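Local coordinates for aspartate--tRNA(Asp/Asn) ligase (Sulfolobus tokodaii, PDB 1WYD) that attaches L-aspartate to both tRNA(Asp) and tRNA(Asn), activating the amino acid with ATP before transfer to the acceptor end, at the interface of chains A and B. Numbering follows the deposited sequence. Chains: chain A/B, hypothetical aspartyl-tRNA synthetase.

The interface of chains A and B. Residues chain A 98-99, 101-103, 123; chain B 388-389.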
ATOM      1  N   ALA A  98       5.126  33.012  -5.199  1.00 57.78           N
ATOM      2  CA  ALA A  98       6.114  32.242  -5.962  1.00 57.35           C
ATOM      3  C   ALA A  98       7.119  33.150  -6.691  1.00 57.48           C
ATOM      4  O   ALA A  98       6.765  34.221  -7.138  1.00 58.38           O
ATOM      5  CB  ALA A  98       5.410  31.328  -6.955  1.00 56.82           C
ATOM      6  N   LYS A  99       8.367  32.712  -6.824  1.00 57.65           N
ATOM      7  CA  LYS A  99       9.388  33.492  -7.525  1.00 57.31           C
ATOM      8  C   LYS A  99       9.099  33.576  -9.037  1.00 56.64           C
ATOM      9  O   LYS A  99       8.453  32.673  -9.608  1.00 56.66           O
ATOM     10  CB  LYS A  99      10.793  32.942  -7.241  1.00 57.62           C
ATOM     11  CG  LYS A  99      11.190  32.990  -5.746  1.00 60.24           C
ATOM     12  CD  LYS A  99      12.630  33.481  -5.490  1.00 64.52           C
ATOM     13  CE  LYS A  99      12.644  34.948  -4.980  1.00 67.23           C
ATOM     14  NZ  LYS A  99      13.730  35.766  -5.602  1.00 69.37           N
ATOM     15  N   PRO A 101      10.964  34.613 -13.020  1.00 54.07           N
ATOM     16  CA  PRO A 101       9.941  33.853 -13.744  1.00 53.73           C
ATOM     17  C   PRO A 101       9.989  32.391 -13.292  1.00 53.00           C
ATOM     18  O   PRO A 101      10.888  32.000 -12.546  1.00 52.73           O
ATOM     19  CB  PRO A 101      10.424  33.951 -15.199  1.00 53.96           C
ATOM     20  CG  PRO A 101      11.995  33.876 -15.046  1.00 53.86           C
ATOM     21  CD  PRO A 101      12.215  34.756 -13.810  1.00 54.42           C
ATOM     22  N   LEU A 102       9.028  31.603 -13.766  1.00 52.75           N
ATOM     23  CA  LEU A 102       9.009  30.159 -13.566  1.00 52.27           C
ATOM     24  C   LEU A 102      10.087  29.489 -14.434  1.00 51.93           C
ATOM     25  O   LEU A 102      10.301  29.904 -15.574  1.00 51.98           O
ATOM     26  CB  LEU A 102       7.632  29.625 -13.951  1.00 52.26           C
ATOM     27  CG  LEU A 102       6.389  29.910 -13.100  1.00 50.35           C
ATOM     28  CD1 LEU A 102       5.298  29.024 -13.665  1.00 47.81           C
ATOM     29  CD2 LEU A 102       6.603  29.633 -11.609  1.00 49.36           C
ATOM     30  N   PRO A 103      10.785  28.489 -13.892  1.00 51.39           N
ATOM     31  CA  PRO A 103      11.762  27.709 -14.672  1.00 51.56           C
ATOM     32  C   PRO A 103      11.114  26.623 -15.572  1.00 52.22           C
ATOM     33  O   PRO A 103      11.789  25.977 -16.380  1.00 52.58           O
ATOM     34  CB  PRO A 103      12.625  27.067 -13.584  1.00 51.26           C
ATOM     35  CG  PRO A 103      11.687  26.899 -12.427  1.00 50.55           C
ATOM     36  CD  PRO A 103      10.752  28.079 -12.474  1.00 51.12           C
ATOM     37  N   LEU A 123       6.450  21.553 -10.413  1.00 42.89           N
ATOM     38  CA  LEU A 123       5.760  22.293 -11.465  1.00 42.52           C
ATOM     39  C   LEU A 123       5.300  21.363 -12.590  1.00 42.94           C
ATOM     40  O   LEU A 123       4.178  21.482 -13.112  1.00 42.97           O
ATOM     41  CB  LEU A 123       6.610  23.453 -11.997  1.00 42.24           C
ATOM     42  CG  LEU A 123       6.897  24.556 -10.977  1.00 41.70           C
ATOM     43  CD1 LEU A 123       8.009  25.485 -11.460  1.00 42.79           C
ATOM     44  CD2 LEU A 123       5.610  25.339 -10.619  1.00 41.70           C
TER
ATOM     45  N   ASP B 388      10.055  27.718  -3.331  1.00 45.49           N
ATOM     46  CA  ASP B 388      10.159  28.942  -4.122  1.00 45.39           C
ATOM     47  C   ASP B 388       9.002  29.098  -5.098  1.00 44.86           C
ATOM     48  O   ASP B 388       8.799  30.182  -5.667  1.00 44.07           O
ATOM     49  CB  ASP B 388      11.470  28.974  -4.918  1.00 45.25           C
ATOM     50  CG  ASP B 388      12.687  29.238  -4.049  1.00 47.43           C
ATOM     51  OD1 ASP B 388      13.756  28.667  -4.385  1.00 51.59           O
ATOM     52  OD2 ASP B 388      12.699  29.977  -3.034  1.00 46.84           O
ATOM     53  N   TYR B 389       8.258  28.023  -5.323  1.00 44.81           N
ATOM     54  CA  TYR B 389       7.268  28.053  -6.390  1.00 45.43           C
ATOM     55  C   TYR B 389       5.846  27.697  -5.951  1.00 45.10           C
ATOM     56  O   TYR B 389       5.204  26.815  -6.533  1.00 45.32           O
ATOM     57  CB  TYR B 389       7.744  27.229  -7.578  1.00 45.74           C
ATOM     58  CG  TYR B 389       9.081  27.704  -8.113  1.00 48.60           C
ATOM     59  CD1 TYR B 389      10.194  26.865  -8.093  1.00 50.92           C
ATOM     60  CD2 TYR B 389       9.229  28.999  -8.631  1.00 49.79           C
ATOM     61  CE1 TYR B 389      11.416  27.291  -8.589  1.00 54.41           C
ATOM     62  CE2 TYR B 389      10.444  29.450  -9.103  1.00 51.56           C
ATOM     63  CZ  TYR B 389      11.543  28.592  -9.091  1.00 54.77           C
ATOM     64  OH  TYR B 389      12.780  29.022  -9.577  1.00 55.82           O
TER
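The loop of chain A that runs from A:Ala98 to A:Pro103, together with helix 121-125, receives the end of 3-10 helix 385-388 of chain B and the residue that follows it. The enzyme is a class II aminoacyl-tRNA synthetase and a homodimer, and this patch, repeated by the two-fold axis, illustrates how one aromatic side chain backed by a backbone hydrogen bond can join a loop of one subunit to the end of a short helix in the other. B:Tyr389 is that side chain. Its CG stands anti to its own carbonyl carbon (chi1 -57°), placing one face of the ring against A:Pro103. The proline's CD makes a CH-pi contact there, 3.9 Å from the ring centroid of B:Tyr389. CB of B:Asp388, in the same chain, covers the opposite face over its centre, so the ring is sandwiched between the two. The backbone carbonyl O of A:Lys99 lies at the ring edge, in its plane, 3.8 Å from CE2 of B:Tyr389. Methyl CD2 of A:Leu102 touches CD2 of B:Tyr389 at 4.0 Å as the two side chains pass antiparallel. A:Leu123 comes in roughly perpendicular to the tyrosine side chain, from the proline's face, bringing CD1 to 4.2 Å from CG of B:Tyr389. With an alanine here instead of B:Tyr389, the ring packed against A:Pro103, A:Leu102 and A:Leu123 would be gone, and a gap would probably open between the loop and the helix end. Beside the ring, the amide N of A:Lys99 donates an almost straight hydrogen bond of 2.8 Å to O of B:Asp388. Their side chains run parallel, yet NZ of A:Lys99 remains 6.4 Å from OD2 of B:Asp388, so any attraction between their charges is likely to be long-range.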